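Local structure of antifreeze protein (Marinomonas primoryensis, 3P4G) at residues T43-A48 with N64-L69; G90-K95 with G109-A114; H265-T270 with S294-R299; S279-F284 with H305-D310. The protein binds ice as a hyperactive, calcium-dependent antifreeze protein, probably through clathrate-like waters anchored on its right-handed beta-helix. One frame throughout, in Å; residues are numbered along the deposited sequence.

Contact 1 (T43-A48 with N64-L69); sequences TGNVSA and NVEDVL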
loop_
_atom_site.group_PDB
_atom_site.type_symbol
_atom_site.label_atom_id
_atom_site.label_comp_id
_atom_site.label_asym_id
_atom_site.label_seq_id
_atom_site.Cartn_x
_atom_site.Cartn_y
_atom_site.Cartn_z
ATOM N N THR A 43 -17.367 -11.360 25.405
ATOM C CA THR A 43 -16.443 -10.677 26.325
ATOM C C THR A 43 -15.091 -11.405 26.394
ATOM O O THR A 43 -14.097 -10.808 26.814
ATOM C CB THR A 43 -16.997 -10.555 27.771
ATOM O OG1 THR A 43 -17.315 -11.854 28.243
ATOM C CG2 THR A 43 -18.254 -9.712 27.823
ATOM N N GLY A 44 -15.045 -12.678 25.990
ATOM C CA GLY A 44 -13.796 -13.443 25.977
ATOM C C GLY A 44 -13.313 -13.814 24.582
ATOM O O GLY A 44 -13.453 -13.032 23.640
ATOM N N ASN A 45 -12.783 -15.019 24.429
ATOM C CA ASN A 45 -12.233 -15.436 23.130
ATOM C C ASN A 45 -13.290 -16.153 22.250
ATOM O O ASN A 45 -14.322 -16.686 22.756
ATOM C CB ASN A 45 -10.984 -16.289 23.344
ATOM C CG ASN A 45 -9.882 -15.545 24.126
ATOM O OD1 ASN A 45 -9.516 -14.429 23.778
ATOM N ND2 ASN A 45 -9.352 -16.172 25.179
ATOM N N VAL A 46 -13.036 -16.125 20.940
ATOM C CA VAL A 46 -13.755 -16.942 19.980
ATOM C C VAL A 46 -12.967 -18.233 19.695
ATOM O O VAL A 46 -11.908 -18.197 19.082
ATOM C CB VAL A 46 -14.061 -16.135 18.690
ATOM C CG1 VAL A 46 -14.564 -17.032 17.534
ATOM C CG2 VAL A 46 -15.063 -15.022 18.998
ATOM N N SER A 47 -13.505 -19.386 20.122
ATOM C CA SER A 47 -12.809 -20.651 19.975
ATOM C C SER A 47 -13.593 -21.629 19.152
ATOM O O SER A 47 -13.266 -22.811 19.167
ATOM C CB SER A 47 -12.526 -21.275 21.346
ATOM O OG SER A 47 -11.874 -20.336 22.176
ATOM N N ALA A 48 -14.608 -21.149 18.427
ATOM C CA ALA A 48 -15.271 -21.987 17.391
ATOM C C ALA A 48 -15.652 -21.092 16.237
ATOM O O ALA A 48 -15.565 -19.873 16.328
ATOM C CB ALA A 48 -16.531 -22.667 17.931
ATOM N N ASN A 64 -9.687 -12.663 21.580
ATOM C CA ASN A 64 -9.031 -13.011 20.310
ATOM C C ASN A 64 -9.947 -13.855 19.444
ATOM O O ASN A 64 -10.769 -14.623 19.967
ATOM C CB ASN A 64 -7.764 -13.849 20.586
ATOM C CG ASN A 64 -6.795 -13.136 21.477
ATOM O OD1 ASN A 64 -6.521 -11.953 21.275
ATOM N ND2 ASN A 64 -6.229 -13.865 22.466
ATOM N N VAL A 65 -9.805 -13.731 18.132
ATOM C CA VAL A 65 -10.338 -14.748 17.232
ATOM C C VAL A 65 -9.235 -15.794 17.115
ATOM O O VAL A 65 -8.145 -15.540 16.533
ATOM C CB VAL A 65 -10.698 -14.164 15.843
ATOM C CG1 VAL A 65 -11.183 -15.282 14.881
ATOM C CG2 VAL A 65 -11.702 -13.042 16.026
ATOM N N GLU A 66 -9.517 -16.968 17.655
ATOM C CA GLU A 66 -8.485 -17.993 17.766
ATOM C C GLU A 66 -8.269 -18.791 16.459
ATOM O O GLU A 66 -9.107 -18.775 15.548
ATOM C CB GLU A 66 -8.785 -18.907 18.937
ATOM C CG GLU A 66 -8.634 -18.200 20.297
ATOM C CD GLU A 66 -8.921 -19.118 21.465
ATOM O OE1 GLU A 66 -9.310 -20.297 21.267
ATOM O OE2 GLU A 66 -8.733 -18.657 22.600
ATOM N N ASP A 67 -7.117 -19.470 16.387
ATOM C CA ASP A 67 -6.768 -20.377 15.297
ATOM C C ASP A 67 -7.588 -21.680 15.380
ATOM O O ASP A 67 -7.048 -22.758 15.660
ATOM C CB ASP A 67 -5.269 -20.695 15.390
ATOM C CG ASP A 67 -4.705 -21.361 14.132
ATOM O OD1 ASP A 67 -5.431 -21.570 13.139
ATOM O OD2 ASP A 67 -3.499 -21.689 14.165
ATOM N N VAL A 68 -8.898 -21.559 15.151
ATOM C CA VAL A 68 -9.822 -22.697 15.148
ATOM C C VAL A 68 -9.533 -23.626 13.965
ATOM O O VAL A 68 -9.396 -23.160 12.853
ATOM C CB VAL A 68 -11.286 -22.172 15.084
ATOM C CG1 VAL A 68 -12.295 -23.321 15.091
ATOM C CG2 VAL A 68 -11.517 -21.228 16.281
ATOM N N LEU A 69 -9.425 -24.932 14.223
ATOM C CA LEU A 69 -9.149 -25.877 13.152
ATOM C C LEU A 69 -10.292 -25.874 12.145
ATOM O O LEU A 69 -11.411 -26.239 12.490
ATOM C CB LEU A 69 -8.911 -27.296 13.703
ATOM C CG LEU A 69 -8.611 -28.316 12.589
ATOM C CD1 LEU A 69 -7.271 -27.988 11.886
ATOM C CD2 LEU A 69 -8.626 -29.723 13.172
#
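N45 and N64 hold matching places on neighbouring coils of the right-handed, calcium-binding beta-helix, after strands 39-42 and 58-61. The side-chain carbonyl of N45 accepts the backbone N-H of N64, OD1 to N 2.8 Å, on a lone pair in the amide plane. CG of N45 lies anti to its own carbonyl carbon (chi1 -59°), and asparagine is just long enough to stand in for a main-chain acceptor. The two amides run side by side with planes 9° apart, recalling the asparagine ladders of other beta-helices. An alanine in place of N45 would probably leave the N-H of N64 without this acceptor and the amide of N64 without its neighbour. A single bridge joins the buried V46 and V65: V46 N bonds N64 O at 2.9 Å, and E66 N bonds V46 O at 3.0 Å. The extended side chain of E66 brings OE2 to 3.4 Å from N45 CB. After an inverse gamma turn centred on D67, CG2 of V68 reaches S47 C at 3.6 Å. On one flank N45 and S47 bond Y28 through their backbones; on the other, N64 OD1 takes D91 N and V65 bonds the D91 backbone, ahead of strand 96-97.

Contact 2 (G90-K95 with G109-A114); sequences GDVLGK and GDVSAA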
loop_
_atom_site.group_PDB
_atom_site.type_symbol
_atom_site.label_atom_id
_atom_site.label_comp_id
_atom_site.label_asym_id
_atom_site.label_seq_id
_atom_site.Cartn_x
_atom_site.Cartn_y
_atom_site.Cartn_z
ATOM N N GLY A 90 -8.764 -7.862 20.621
ATOM C CA GLY A 90 -7.544 -8.658 20.689
ATOM C C GLY A 90 -6.933 -8.895 19.332
ATOM O O GLY A 90 -7.035 -8.045 18.429
ATOM N N ASP A 91 -6.342 -10.091 19.186
ATOM C CA ASP A 91 -5.633 -10.473 17.966
ATOM C C ASP A 91 -6.540 -11.382 17.143
ATOM O O ASP A 91 -7.486 -11.977 17.657
ATOM C CB ASP A 91 -4.346 -11.247 18.312
ATOM C CG ASP A 91 -3.342 -10.396 19.086
ATOM O OD1 ASP A 91 -3.315 -9.164 18.905
ATOM O OD2 ASP A 91 -2.533 -10.963 19.862
ATOM N N VAL A 92 -6.197 -11.504 15.878
ATOM C CA VAL A 92 -6.931 -12.363 14.958
ATOM C C VAL A 92 -5.956 -13.409 14.478
ATOM O O VAL A 92 -4.957 -13.079 13.789
ATOM C CB VAL A 92 -7.515 -11.578 13.777
ATOM C CG1 VAL A 92 -8.098 -12.548 12.741
ATOM C CG2 VAL A 92 -8.601 -10.640 14.258
ATOM N N LEU A 93 -6.244 -14.657 14.867
ATOM C CA LEU A 93 -5.392 -15.818 14.525
ATOM C C LEU A 93 -6.136 -16.875 13.692
ATOM O O LEU A 93 -5.562 -17.922 13.355
ATOM C CB LEU A 93 -4.829 -16.492 15.771
ATOM C CG LEU A 93 -4.062 -15.566 16.714
ATOM C CD1 LEU A 93 -4.972 -14.975 17.771
ATOM C CD2 LEU A 93 -2.972 -16.462 17.410
ATOM N N GLY A 94 -7.408 -16.600 13.402
ATOM C CA GLY A 94 -8.235 -17.436 12.516
ATOM C C GLY A 94 -8.868 -16.535 11.455
ATOM O O GLY A 94 -9.124 -15.329 11.704
ATOM N N LYS A 95 -9.096 -17.105 10.264
ATOM C CA LYS A 95 -9.479 -16.312 9.103
ATOM C C LYS A 95 -10.802 -15.558 9.288
ATOM O O LYS A 95 -11.763 -16.114 9.779
ATOM C CB LYS A 95 -9.585 -17.205 7.854
ATOM C CG LYS A 95 -10.108 -16.440 6.605
ATOM C CD LYS A 95 -10.074 -17.349 5.344
ATOM C CE LYS A 95 -10.610 -16.541 4.172
ATOM N NZ LYS A 95 -10.498 -17.337 2.922
ATOM N N GLY A 109 -5.783 -5.354 17.610
ATOM C CA GLY A 109 -4.501 -6.106 17.783
ATOM C C GLY A 109 -3.811 -6.515 16.472
ATOM O O GLY A 109 -4.006 -5.899 15.400
ATOM N N ASP A 110 -3.049 -7.610 16.536
ATOM C CA ASP A 110 -2.266 -8.067 15.378
ATOM C C ASP A 110 -3.081 -9.106 14.651
ATOM O O ASP A 110 -3.894 -9.800 15.281
ATOM C CB ASP A 110 -1.016 -8.758 15.894
ATOM C CG ASP A 110 -0.090 -7.807 16.648
ATOM O OD1 ASP A 110 0.181 -6.700 16.169
ATOM O OD2 ASP A 110 0.422 -8.199 17.709
ATOM N N VAL A 111 -2.853 -9.212 13.352
ATOM C CA VAL A 111 -3.590 -10.148 12.544
ATOM C C VAL A 111 -2.575 -11.078 11.927
ATOM O O VAL A 111 -1.715 -10.634 11.160
ATOM C CB VAL A 111 -4.364 -9.419 11.416
ATOM C CG1 VAL A 111 -4.913 -10.501 10.337
ATOM C CG2 VAL A 111 -5.475 -8.588 12.032
ATOM N N SER A 112 -2.722 -12.372 12.195
ATOM C CA SER A 112 -1.797 -13.394 11.689
ATOM C C SER A 112 -2.521 -14.448 10.817
ATOM O O SER A 112 -1.946 -15.486 10.489
ATOM C CB SER A 112 -1.058 -14.054 12.857
ATOM O OG SER A 112 -1.953 -14.728 13.770
ATOM N N ALA A 113 -3.797 -14.201 10.520
ATOM C CA ALA A 113 -4.561 -15.103 9.671
ATOM C C ALA A 113 -5.071 -14.315 8.482
ATOM O O ALA A 113 -5.040 -13.083 8.473
ATOM C CB ALA A 113 -5.744 -15.693 10.474
ATOM N N ALA A 114 -5.603 -15.015 7.474
ATOM C CA ALA A 114 -6.115 -14.299 6.325
ATOM C C ALA A 114 -7.338 -13.433 6.649
ATOM O O ALA A 114 -8.138 -13.758 7.550
ATOM C CB ALA A 114 -6.465 -15.279 5.244
HETATM O O HOH W 1 0.108 -10.401 19.151
HETATM O O HOH W 2 -3.368 -18.474 11.533
#
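G109 meets the backbone of G90 and the carboxylate of D91 where successive coils of the beta-helix turn, before strands 96-97 and 115-116. Glycine suits this place, since a CB on this backbone would collide with G90 O and D91 OD1. CG of D91 lies anti to its carbonyl carbon (chi1 -64°), and D110 N donates to D91 OD1 over 2.8 Å, from above the carboxylate plane, while D110 O receives V92 N. D110 OD1 takes N129 N on the following coil. Its OD2 lies 4.0 Å from D91 OD1, and one water donates to both D110 OD2 and D91 OD2, which is likely to ease the repulsion. An alanine in place of D91 would probably leave D110 N without its side-chain acceptor and that water with one carboxylate fewer. CG2 of V111 lies beside V92 CB, 4.0 Å away. S112 N donates to V92 O over 2.8 Å, almost straight at 176°. The small A113 sets CB 3.4 Å from G94 C, a residue without a side chain. A114 CB touches the extended chain of K95, whose NZ bonds N73 O, and K95 CA makes a C-H...O contact with A114 O at 3.3 Å.

Contact 3 (H265-T270 with S294-R299); sequences HELHGT and SDLRNR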
loop_
_atom_site.group_PDB
_atom_site.type_symbol
_atom_site.label_atom_id
_atom_site.label_comp_id
_atom_site.label_asym_id
_atom_site.label_seq_id
_atom_site.Cartn_x
_atom_site.Cartn_y
_atom_site.Cartn_z
ATOM N N HIS A 265 18.128 15.543 -3.410
ATOM C CA HIS A 265 19.379 15.344 -2.668
ATOM C C HIS A 265 20.431 14.666 -3.593
ATOM O O HIS A 265 20.357 14.818 -4.830
ATOM C CB HIS A 265 19.040 14.579 -1.350
ATOM C CG HIS A 265 19.987 14.886 -0.236
ATOM N ND1 HIS A 265 21.257 14.339 -0.164
ATOM C CD2 HIS A 265 19.894 15.755 0.800
ATOM C CE1 HIS A 265 21.891 14.839 0.890
ATOM N NE2 HIS A 265 21.070 15.663 1.517
ATOM N N GLU A 266 21.407 13.970 -3.031
ATOM C CA GLU A 266 22.447 13.298 -3.806
ATOM C C GLU A 266 21.850 12.277 -4.750
ATOM O O GLU A 266 20.877 11.596 -4.418
ATOM C CB GLU A 266 23.437 12.578 -2.867
ATOM C CG GLU A 266 24.302 13.530 -2.081
ATOM C CD GLU A 266 25.070 12.861 -0.965
ATOM O OE1 GLU A 266 25.451 11.688 -1.094
ATOM O OE2 GLU A 266 25.297 13.548 0.039
ATOM N N LEU A 267 22.460 12.152 -5.929
ATOM C CA LEU A 267 22.013 11.182 -6.913
ATOM C C LEU A 267 23.188 10.309 -7.359
ATOM O O LEU A 267 24.021 10.735 -8.190
ATOM C CB LEU A 267 21.358 11.883 -8.145
ATOM C CG LEU A 267 20.870 10.901 -9.200
ATOM C CD1 LEU A 267 19.690 10.037 -8.610
ATOM C CD2 LEU A 267 20.399 11.664 -10.461
ATOM N N HIS A 268 23.272 9.116 -6.771
ATOM C CA HIS A 268 24.353 8.185 -7.129
ATOM C C HIS A 268 23.872 7.049 -8.012
ATOM O O HIS A 268 24.711 6.369 -8.644
ATOM C CB HIS A 268 25.030 7.633 -5.881
ATOM C CG HIS A 268 25.576 8.706 -4.998
ATOM N ND1 HIS A 268 26.745 9.372 -5.278
ATOM C CD2 HIS A 268 25.076 9.279 -3.878
ATOM C CE1 HIS A 268 26.970 10.287 -4.350
ATOM N NE2 HIS A 268 25.971 10.253 -3.489
ATOM N N GLY A 269 22.556 6.823 -8.023
ATOM C CA GLY A 269 21.989 5.613 -8.648
ATOM C C GLY A 269 21.711 5.736 -10.126
ATOM O O GLY A 269 22.041 6.744 -10.734
ATOM N N THR A 270 21.147 4.682 -10.706
ATOM C CA THR A 270 20.855 4.652 -12.164
ATOM C C THR A 270 19.470 5.257 -12.394
ATOM O O THR A 270 18.489 4.877 -11.715
ATOM C CB THR A 270 20.917 3.189 -12.690
ATOM O OG1 THR A 270 22.272 2.727 -12.562
ATOM C CG2 THR A 270 20.452 3.050 -14.222
ATOM N N SER A 294 31.556 14.554 -14.229
ATOM C CA SER A 294 31.271 13.794 -15.451
ATOM C C SER A 294 30.408 12.557 -15.167
ATOM O O SER A 294 29.581 12.181 -15.989
ATOM C CB SER A 294 32.572 13.385 -16.140
ATOM O OG SER A 294 33.190 12.354 -15.409
ATOM N N ASP A 295 30.600 11.921 -14.017
ATOM C CA ASP A 295 29.751 10.780 -13.631
ATOM C C ASP A 295 28.268 11.155 -13.492
ATOM O O ASP A 295 27.408 10.437 -13.986
ATOM C CB ASP A 295 30.238 10.139 -12.335
ATOM C CG ASP A 295 31.576 9.409 -12.520
ATOM O OD1 ASP A 295 31.884 9.002 -13.671
ATOM O OD2 ASP A 295 32.332 9.230 -11.528
ATOM N N LEU A 296 27.996 12.284 -12.839
ATOM C CA LEU A 296 26.618 12.823 -12.714
ATOM C C LEU A 296 26.035 13.140 -14.085
ATOM O O LEU A 296 24.940 12.700 -14.416
ATOM C CB LEU A 296 26.587 14.073 -11.803
ATOM C CG LEU A 296 25.191 14.685 -11.557
ATOM C CD1 LEU A 296 24.110 13.683 -10.960
ATOM C CD2 LEU A 296 25.316 16.000 -10.733
ATOM N N ARG A 297 26.778 13.885 -14.905
ATOM C CA ARG A 297 26.288 14.197 -16.271
ATOM C C ARG A 297 25.987 12.937 -17.096
ATOM O O ARG A 297 24.971 12.881 -17.818
ATOM C CB ARG A 297 27.324 15.069 -16.999
ATOM C CG ARG A 297 27.589 16.407 -16.349
ATOM C CD ARG A 297 28.213 17.384 -17.372
ATOM N NE ARG A 297 29.474 16.897 -17.940
ATOM C CZ ARG A 297 30.640 16.974 -17.314
ATOM N NH1 ARG A 297 30.719 17.498 -16.084
ATOM N NH2 ARG A 297 31.736 16.538 -17.915
ATOM N N ASN A 298 26.840 11.920 -16.990
ATOM C CA ASN A 298 26.638 10.684 -17.753
ATOM C C ASN A 298 25.393 9.921 -17.260
ATOM O O ASN A 298 24.662 9.357 -18.055
ATOM C CB ASN A 298 27.870 9.782 -17.662
ATOM C CG ASN A 298 29.084 10.355 -18.429
ATOM O OD1 ASN A 298 28.953 11.328 -19.182
ATOM N ND2 ASN A 298 30.266 9.752 -18.230
ATOM N N ARG A 299 25.184 9.912 -15.943
ATOM C CA ARG A 299 24.028 9.227 -15.284
ATOM C C ARG A 299 22.686 9.780 -15.796
ATOM O O ARG A 299 21.689 9.018 -15.944
ATOM C CB ARG A 299 24.188 9.468 -13.756
ATOM C CG ARG A 299 23.020 9.152 -12.794
ATOM C CD ARG A 299 23.494 9.158 -11.288
ATOM N NE ARG A 299 24.754 8.415 -11.167
ATOM C CZ ARG A 299 25.899 8.904 -10.740
ATOM N NH1 ARG A 299 26.003 10.153 -10.238
ATOM N NH2 ARG A 299 26.961 8.099 -10.722
#
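R299 packs helix 294-300 against the last turns of the beta-helix, at its C-terminal end, by reaching back to the loop that holds L267, H268 and G269. Its side chain and that of L267 slide past each other in opposite directions, with R299 CD 3.8 Å from L267 CG. A bend at chi3 (-45°) places NE, and the guanidinium beyond comes to rest among backbone carbonyls. L267 O lies 2.9 Å from R299 NH1. H268 O stands 3.0 Å above one face of the guanidinium plane, toward its rim, and D295 O sits 3.8 Å over the centre of the opposite face while also accepting R299 N. So many carbonyl dipoles would be expected to favour the arginine's positive charge, while its methylenes suit the leucine. One turn earlier on the helix, L296 CD1 approaches L267 CD2 at 4.3 Å. Away from the helix, H268 NE2 bonds E266 OE1 at 2.8 Å with the acceptor in the ring plane, which would limit the rotation of the imidazole. L267 also packs on I280 and L282 of strand 279-282 and gives its N-H to Y285 OH; L296 rests on Y285, and the loop runs on into strand 270-272.

Contact 4 (S279-F284 with H305-D310); sequences SIYLKF and HIRVSD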
loop_
_atom_site.group_PDB
_atom_site.type_symbol
_atom_site.label_atom_id
_atom_site.label_comp_id
_atom_site.label_asym_id
_atom_site.label_seq_id
_atom_site.Cartn_x
_atom_site.Cartn_y
_atom_site.Cartn_z
ATOM N N SER A 279 11.871 14.584 -18.123
ATOM C CA SER A 279 12.463 15.710 -17.395
ATOM C C SER A 279 13.021 15.299 -16.056
ATOM O O SER A 279 12.433 14.467 -15.351
ATOM C CB SER A 279 11.415 16.827 -17.128
ATOM O OG SER A 279 10.808 17.292 -18.336
ATOM N N ILE A 280 14.147 15.892 -15.721
ATOM C CA ILE A 280 14.748 15.621 -14.404
ATOM C C ILE A 280 15.135 16.951 -13.783
ATOM O O ILE A 280 15.724 17.811 -14.455
ATOM C CB ILE A 280 15.933 14.599 -14.463
ATOM C CG1 ILE A 280 16.383 14.208 -13.038
ATOM C CG2 ILE A 280 17.180 15.127 -15.264
ATOM C CD1 ILE A 280 17.518 13.182 -12.991
ATOM N N TYR A 281 14.891 17.085 -12.471
ATOM C CA TYR A 281 15.270 18.273 -11.748
ATOM C C TYR A 281 16.243 17.827 -10.663
ATOM O O TYR A 281 15.873 17.078 -9.773
ATOM C CB TYR A 281 14.023 18.876 -11.088
ATOM C CG TYR A 281 14.244 20.142 -10.286
ATOM C CD1 TYR A 281 15.348 20.988 -10.530
ATOM C CD2 TYR A 281 13.297 20.544 -9.327
ATOM C CE1 TYR A 281 15.537 22.146 -9.815
ATOM C CE2 TYR A 281 13.495 21.735 -8.575
ATOM C CZ TYR A 281 14.606 22.522 -8.844
ATOM O OH TYR A 281 14.829 23.697 -8.117
ATOM N N LEU A 282 17.474 18.291 -10.774
ATOM C CA LEU A 282 18.546 17.970 -9.816
ATOM C C LEU A 282 18.651 19.138 -8.857
ATOM O O LEU A 282 19.508 20.017 -9.024
ATOM C CB LEU A 282 19.872 17.799 -10.561
ATOM C CG LEU A 282 19.909 16.682 -11.631
ATOM C CD1 LEU A 282 21.193 16.716 -12.475
ATOM C CD2 LEU A 282 19.774 15.300 -10.957
ATOM N N LYS A 283 17.787 19.154 -7.849
ATOM C CA LYS A 283 17.681 20.342 -6.982
ATOM C C LYS A 283 18.942 20.515 -6.117
ATOM O O LYS A 283 19.267 21.629 -5.679
ATOM C CB LYS A 283 16.460 20.177 -6.094
ATOM C CG LYS A 283 16.117 21.345 -5.160
ATOM C CD LYS A 283 14.641 21.192 -4.718
ATOM C CE LYS A 283 14.046 22.555 -4.392
ATOM N NZ LYS A 283 14.539 23.092 -3.069
ATOM N N PHE A 284 19.680 19.426 -5.895
ATOM C CA PHE A 284 20.840 19.419 -4.982
ATOM C C PHE A 284 22.146 19.938 -5.613
ATOM O O PHE A 284 23.097 20.270 -4.890
ATOM C CB PHE A 284 21.035 17.997 -4.434
ATOM C CG PHE A 284 22.032 17.871 -3.281
ATOM C CD1 PHE A 284 21.658 18.164 -1.981
ATOM C CD2 PHE A 284 23.339 17.399 -3.518
ATOM C CE1 PHE A 284 22.570 18.002 -0.911
ATOM C CE2 PHE A 284 24.261 17.243 -2.471
ATOM C CZ PHE A 284 23.846 17.531 -1.158
ATOM N N HIS A 305 15.285 16.707 -20.790
ATOM C CA HIS A 305 15.302 18.016 -20.172
ATOM C C HIS A 305 15.916 17.905 -18.813
ATOM O O HIS A 305 15.519 17.052 -18.035
ATOM C CB HIS A 305 13.883 18.580 -20.044
ATOM C CG HIS A 305 13.101 18.469 -21.311
ATOM N ND1 HIS A 305 13.226 19.379 -22.341
ATOM C CD2 HIS A 305 12.307 17.477 -21.777
ATOM C CE1 HIS A 305 12.468 18.989 -23.353
ATOM N NE2 HIS A 305 11.892 17.839 -23.035
ATOM N N ILE A 306 16.800 18.836 -18.489
ATOM C CA ILE A 306 17.558 18.725 -17.242
ATOM C C ILE A 306 17.675 20.097 -16.615
ATOM O O ILE A 306 18.253 21.010 -17.211
ATOM C CB ILE A 306 18.998 18.118 -17.402
ATOM C CG1 ILE A 306 18.951 16.774 -18.139
ATOM C CG2 ILE A 306 19.687 17.978 -16.002
ATOM C CD1 ILE A 306 20.414 16.232 -18.525
ATOM N N ARG A 307 17.086 20.243 -15.434
ATOM C CA ARG A 307 17.212 21.491 -14.680
ATOM C C ARG A 307 18.084 21.230 -13.456
ATOM O O ARG A 307 17.984 20.178 -12.849
ATOM C CB ARG A 307 15.809 22.007 -14.261
ATOM C CG ARG A 307 15.896 23.241 -13.318
ATOM C CD ARG A 307 14.551 23.857 -13.046
ATOM N NE ARG A 307 13.920 24.425 -14.255
ATOM C CZ ARG A 307 14.188 25.620 -14.783
ATOM N NH1 ARG A 307 15.097 26.429 -14.237
ATOM N NH2 ARG A 307 13.517 26.026 -15.858
ATOM N N VAL A 308 18.956 22.180 -13.107
ATOM C CA VAL A 308 19.755 22.073 -11.858
ATOM C C VAL A 308 19.330 23.192 -10.919
ATOM O O VAL A 308 18.366 23.903 -11.219
ATOM C CB VAL A 308 21.282 22.010 -12.146
ATOM C CG1 VAL A 308 21.621 20.737 -12.948
ATOM C CG2 VAL A 308 21.765 23.250 -12.913
ATOM N N SER A 309 20.023 23.371 -9.783
ATOM C CA SER A 309 19.436 24.257 -8.745
ATOM C C SER A 309 19.352 25.716 -9.170
ATOM O O SER A 309 18.482 26.477 -8.690
ATOM C CB SER A 309 20.223 24.159 -7.437
ATOM O OG SER A 309 21.509 24.710 -7.632
ATOM N N ASP A 310 20.277 26.124 -10.037
ATOM C CA ASP A 310 20.393 27.522 -10.432
ATOM C C ASP A 310 20.287 27.729 -11.950
ATOM O O ASP A 310 20.824 28.700 -12.507
ATOM C CB ASP A 310 21.686 28.138 -9.863
ATOM C CG ASP A 310 22.973 27.461 -10.400
ATOM O OD1 ASP A 310 22.897 26.350 -10.982
ATOM O OD2 ASP A 310 24.064 28.072 -10.256
#
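I280 N donates to H305 O over 2.9 Å and I280 O takes R307 N over 3.0 Å; L282 N to R307 O, 2.9 Å, continues the parallel ladder between strands 279-282 and 305-308. Their axes approach to 4.7 Å at an angle of 14°. Apolar contacts fill one face. I280 and I306 lie side by side, CG2 to CG1 3.8 Å, and L282 CD1 meets I306 CG2 at 4.0 Å as well as V308 CG1. Three of these four residues are beta-branched, which suits extended backbone, and all are buried. This is the C-terminal closing rung of the beta-helix, beyond which strand 311-314 runs antiparallel. Mixed contacts line the other face. CG of R307, anti to the backbone N (chi1 173°), presses against the ring of Y281, 3.6 Å from CD1, with ring and guanidinium planes 80° apart. R307 O and V308 O meet that ring at its edge, in plane, the latter 3.6 Å from CE1; K283 CB lies over one face, toward the rim. The guanidinium is engaged elsewhere, NE bonding A318 O. S279 OG lies beside H305 CB. The polar atoms of H305 bond outward: ND1 accepts S316 N, and NE2 donates to D277 OD1.

In the fold
Three of the contacts join neighbouring coils or strands of one right-handed beta-helix, while contact 3 brings helix 294-300 against a coil; together they follow the axis from the N-terminal towards the C-terminal end. Contacts 1 and 2 are neighbours, their centres 10 Å apart, and they touch: V65 O lies 2.7 Å from L93 N, a probable hydrogen bond. The centres of contacts 3 and 4 lie about 45 to 57 Å from those of contacts 1 and 2, across the chain's centre. Contacts 3 and 4 are 12 Å apart between centres and their segments alternate along the chain, with helix 294-300 leading into strand 305-308. The first pair belongs to the repeating coils, on turns other than the calcium-binding ones, the second to the C-terminal closure.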